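Local coordinates for protein giardin subunit alpha-1 (Giardia intestinalis, PDB 4EVF) that binds calcium and, in a calcium-dependent way, phospholipids such as phosphatidylserine, as an annexin involved in attachment of the parasite to the intestinal mucosa, at residues 184-189 / 222-227. Numbering follows the deposited sequence.
Sequences AEYRPI and FALLGM
Y186 and R187, early in helix 183-196, make a helix-helix contact with L224 and L225 at the C-terminal end of helix 211-225. It is mostly buried and combines aromatic packing with an arginine hydrogen bond to a main-chain carbonyl. The CA atoms of R187 and L225 are 5.8 Å apart. The CG of Y186 is anti to the backbone N (chi1 -176°), which brings it to 3.6 Å from L224 CB. L224 CB lies over one ring face in a CH-pi contact, 3.8 Å from the centroid of the Y186 ring and offset toward the rim. L224 CD1 lies on the same side of the ring plane, 3.8 Å from Y186 CD1. L225 comes at the ring edge, with its CD2 3.7 Å from Y186 CD2. The Y186 hydroxyl bonds to H221, one turn back on helix 211-225. F177 and F178 of helix 171-180 pack on Y186 and L224 respectively. This is the all-helical annexin fold, and Y186 and R187 lie in the predicted third repeat. Near the start of the predicted fourth repeat, G226 leaves helical geometry with positive phi and is the N-cap of helix 227-240. The R187 chain is extended from CG to NE and reaches the C-terminal end of helix 211-225. R187 NE donates to L225 O at 2.9 Å, with an N-H...O angle of 163°. The acceptor lies close to the guanidinium plane, while the donor sits above the carbonyl plane. L224 O lies over a guanidinium face, 3.4 Å from R187 NH2 but poorly angled for a bond.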
ATOM      1  N   ALA A 184     -16.378   5.792   4.141  1.00 22.63           N
ATOM      2  CA  ALA A 184     -17.024   7.041   4.515  1.00 25.82           C
ATOM      3  C   ALA A 184     -17.833   6.881   5.799  1.00 23.69           C
ATOM      4  O   ALA A 184     -17.965   7.825   6.561  1.00 22.51           O
ATOM      5  CB  ALA A 184     -17.902   7.554   3.379  1.00 26.09           C
ATOM      6  N   GLU A 185     -18.363   5.679   6.026  1.00 22.03           N
ATOM      7  CA  GLU A 185     -19.167   5.394   7.214  1.00 19.72           C
ATOM      8  C   GLU A 185     -18.284   4.992   8.374  1.00 24.75           C
ATOM      9  O   GLU A 185     -18.593   5.256   9.539  1.00 24.85           O
ATOM     10  CB  GLU A 185     -20.167   4.270   6.919  1.00 22.97           C
ATOM     11  CG  GLU A 185     -21.044   4.540   5.702  1.00 27.65           C
ATOM     12  CD  GLU A 185     -22.267   3.645   5.631  1.00 32.49           C
ATOM     13  OE1 GLU A 185     -22.277   2.575   6.292  1.00 30.29           O
ATOM     14  OE2 GLU A 185     -23.228   4.018   4.918  1.00 28.17           O
ATOM     15  N   TYR A 186     -17.171   4.346   8.061  1.00 23.54           N
ATOM     16  CA  TYR A 186     -16.303   3.836   9.123  1.00 22.09           C
ATOM     17  C   TYR A 186     -15.826   4.936  10.065  1.00 21.79           C
ATOM     18  O   TYR A 186     -15.891   4.787  11.287  1.00 18.78           O
ATOM     19  CB  TYR A 186     -15.111   3.093   8.534  1.00 23.25           C
ATOM     20  CG  TYR A 186     -14.224   2.459   9.589  1.00 22.80           C
ATOM     21  CD1 TYR A 186     -14.576   1.247  10.173  1.00 20.61           C
ATOM     22  CD2 TYR A 186     -13.040   3.072   9.997  1.00 20.21           C
ATOM     23  CE1 TYR A 186     -13.763   0.652  11.134  1.00 21.28           C
ATOM     24  CE2 TYR A 186     -12.219   2.478  10.961  1.00 22.46           C
ATOM     25  CZ  TYR A 186     -12.591   1.270  11.524  1.00 21.09           C
ATOM     26  OH  TYR A 186     -11.797   0.661  12.486  1.00 18.25           O
ATOM     27  N   ARG A 187     -15.371   6.046   9.492  1.00 23.15           N
ATOM     28  CA  ARG A 187     -14.800   7.149  10.267  1.00 24.43           C
ATOM     29  C   ARG A 187     -15.736   7.660  11.370  1.00 24.73           C
ATOM     30  O   ARG A 187     -15.324   7.781  12.534  1.00 23.35           O
ATOM     31  CB  ARG A 187     -14.358   8.276   9.323  1.00 26.97           C
ATOM     32  CG  ARG A 187     -13.749   7.730   8.021  1.00 28.51           C
ATOM     33  CD  ARG A 187     -13.138   8.791   7.107  1.00 31.16           C
ATOM     34  NE  ARG A 187     -12.222   8.170   6.145  1.00 35.91           N
ATOM     35  CZ  ARG A 187     -12.483   7.973   4.853  1.00 39.91           C
ATOM     36  NH1 ARG A 187     -13.641   8.371   4.323  1.00 34.79           N
ATOM     37  NH2 ARG A 187     -11.572   7.386   4.079  1.00 36.60           N
ATOM     38  N   PRO A 188     -17.002   7.968  11.021  1.00 23.18           N
ATOM     39  CA  PRO A 188     -17.949   8.377  12.073  1.00 20.53           C
ATOM     40  C   PRO A 188     -18.201   7.268  13.104  1.00 23.89           C
ATOM     41  O   PRO A 188     -18.375   7.554  14.286  1.00 21.86           O
ATOM     42  CB  PRO A 188     -19.239   8.686  11.296  1.00 23.71           C
ATOM     43  CG  PRO A 188     -19.026   8.110   9.899  1.00 25.42           C
ATOM     44  CD  PRO A 188     -17.554   8.130   9.664  1.00 22.91           C
ATOM     45  N   ILE A 189     -18.235   6.021  12.650  1.00 20.99           N
ATOM     46  CA  ILE A 189     -18.386   4.885  13.557  1.00 19.95           C
ATOM     47  C   ILE A 189     -17.222   4.783  14.555  1.00 21.61           C
ATOM     48  O   ILE A 189     -17.431   4.541  15.748  1.00 20.50           O
ATOM     49  CB  ILE A 189     -18.553   3.577  12.774  1.00 19.79           C
ATOM     50  CG1 ILE A 189     -19.885   3.620  12.014  1.00 19.19           C
ATOM     51  CG2 ILE A 189     -18.502   2.353  13.729  1.00 20.38           C
ATOM     52  CD1 ILE A 189     -20.120   2.483  11.085  1.00 18.44           C
ATOM     53  N   PHE A 222      -6.875   1.187   9.742  1.00 20.39           N
ATOM     54  CA  PHE A 222      -6.202   2.343   9.143  1.00 18.99           C
ATOM     55  C   PHE A 222      -6.646   2.576   7.702  1.00 19.69           C
ATOM     56  O   PHE A 222      -6.864   3.722   7.298  1.00 17.73           O
ATOM     57  CB  PHE A 222      -4.680   2.181   9.182  1.00 19.97           C
ATOM     58  CG  PHE A 222      -4.077   2.418  10.538  1.00 20.25           C
ATOM     59  CD1 PHE A 222      -3.239   1.469  11.113  1.00 23.62           C
ATOM     60  CD2 PHE A 222      -4.338   3.577  11.237  1.00 22.50           C
ATOM     61  CE1 PHE A 222      -2.682   1.679  12.366  1.00 22.71           C
ATOM     62  CE2 PHE A 222      -3.780   3.792  12.490  1.00 24.73           C
ATOM     63  CZ  PHE A 222      -2.953   2.840  13.051  1.00 27.07           C
ATOM     64  N   ALA A 223      -6.778   1.496   6.933  1.00 17.42           N
ATOM     65  CA  ALA A 223      -7.164   1.605   5.525  1.00 17.70           C
ATOM     66  C   ALA A 223      -8.506   2.306   5.425  1.00 21.18           C
ATOM     67  O   ALA A 223      -8.665   3.234   4.634  1.00 19.65           O
ATOM     68  CB  ALA A 223      -7.251   0.232   4.878  1.00 19.90           C
ATOM     69  N   LEU A 224      -9.462   1.859   6.238  1.00 18.82           N
ATOM     70  CA  LEU A 224     -10.805   2.442   6.242  1.00 22.34           C
ATOM     71  C   LEU A 224     -10.795   3.903   6.684  1.00 22.93           C
ATOM     72  O   LEU A 224     -11.597   4.700   6.199  1.00 27.01           O
ATOM     73  CB  LEU A 224     -11.756   1.598   7.107  1.00 18.53           C
ATOM     74  CG  LEU A 224     -11.972   0.184   6.568  1.00 16.46           C
ATOM     75  CD1 LEU A 224     -12.660  -0.708   7.595  1.00 14.63           C
ATOM     76  CD2 LEU A 224     -12.753   0.219   5.227  1.00 17.49           C
ATOM     77  N   LEU A 225      -9.874   4.259   7.585  1.00 21.31           N
ATOM     78  CA  LEU A 225      -9.711   5.657   8.003  1.00 24.61           C
ATOM     79  C   LEU A 225      -9.111   6.514   6.895  1.00 26.48           C
ATOM     80  O   LEU A 225      -9.387   7.707   6.793  1.00 27.49           O
ATOM     81  CB  LEU A 225      -8.838   5.769   9.252  1.00 25.95           C
ATOM     82  CG  LEU A 225      -9.462   5.293  10.562  1.00 21.08           C
ATOM     83  CD1 LEU A 225      -8.522   5.585  11.726  1.00 24.16           C
ATOM     84  CD2 LEU A 225     -10.811   5.976  10.765  1.00 24.54           C
ATOM     85  N   GLY A 226      -8.272   5.899   6.077  1.00 24.64           N
ATOM     86  CA  GLY A 226      -7.664   6.597   4.968  1.00 24.42           C
ATOM     87  C   GLY A 226      -6.388   5.905   4.554  1.00 23.68           C
ATOM     88  O   GLY A 226      -5.560   5.542   5.398  1.00 20.17           O
ATOM     89  N   MET A 227      -6.233   5.723   3.250  1.00 20.56           N
ATOM     90  CA  MET A 227      -5.059   5.066   2.701  1.00 23.07           C
ATOM     91  C   MET A 227      -3.743   5.724   3.147  1.00 21.79           C
ATOM     92  O   MET A 227      -2.739   5.034   3.332  1.00 18.78           O
ATOM     93  CB  MET A 227      -5.152   5.018   1.176  1.00 22.69           C
ATOM     94  CG  MET A 227      -6.173   4.022   0.655  1.00 26.75           C
ATOM     95  SD  MET A 227      -5.712   2.310   1.009  1.00 29.75           S
ATOM     96  CE  MET A 227      -7.325   1.534   1.023  1.00 25.37           C
TER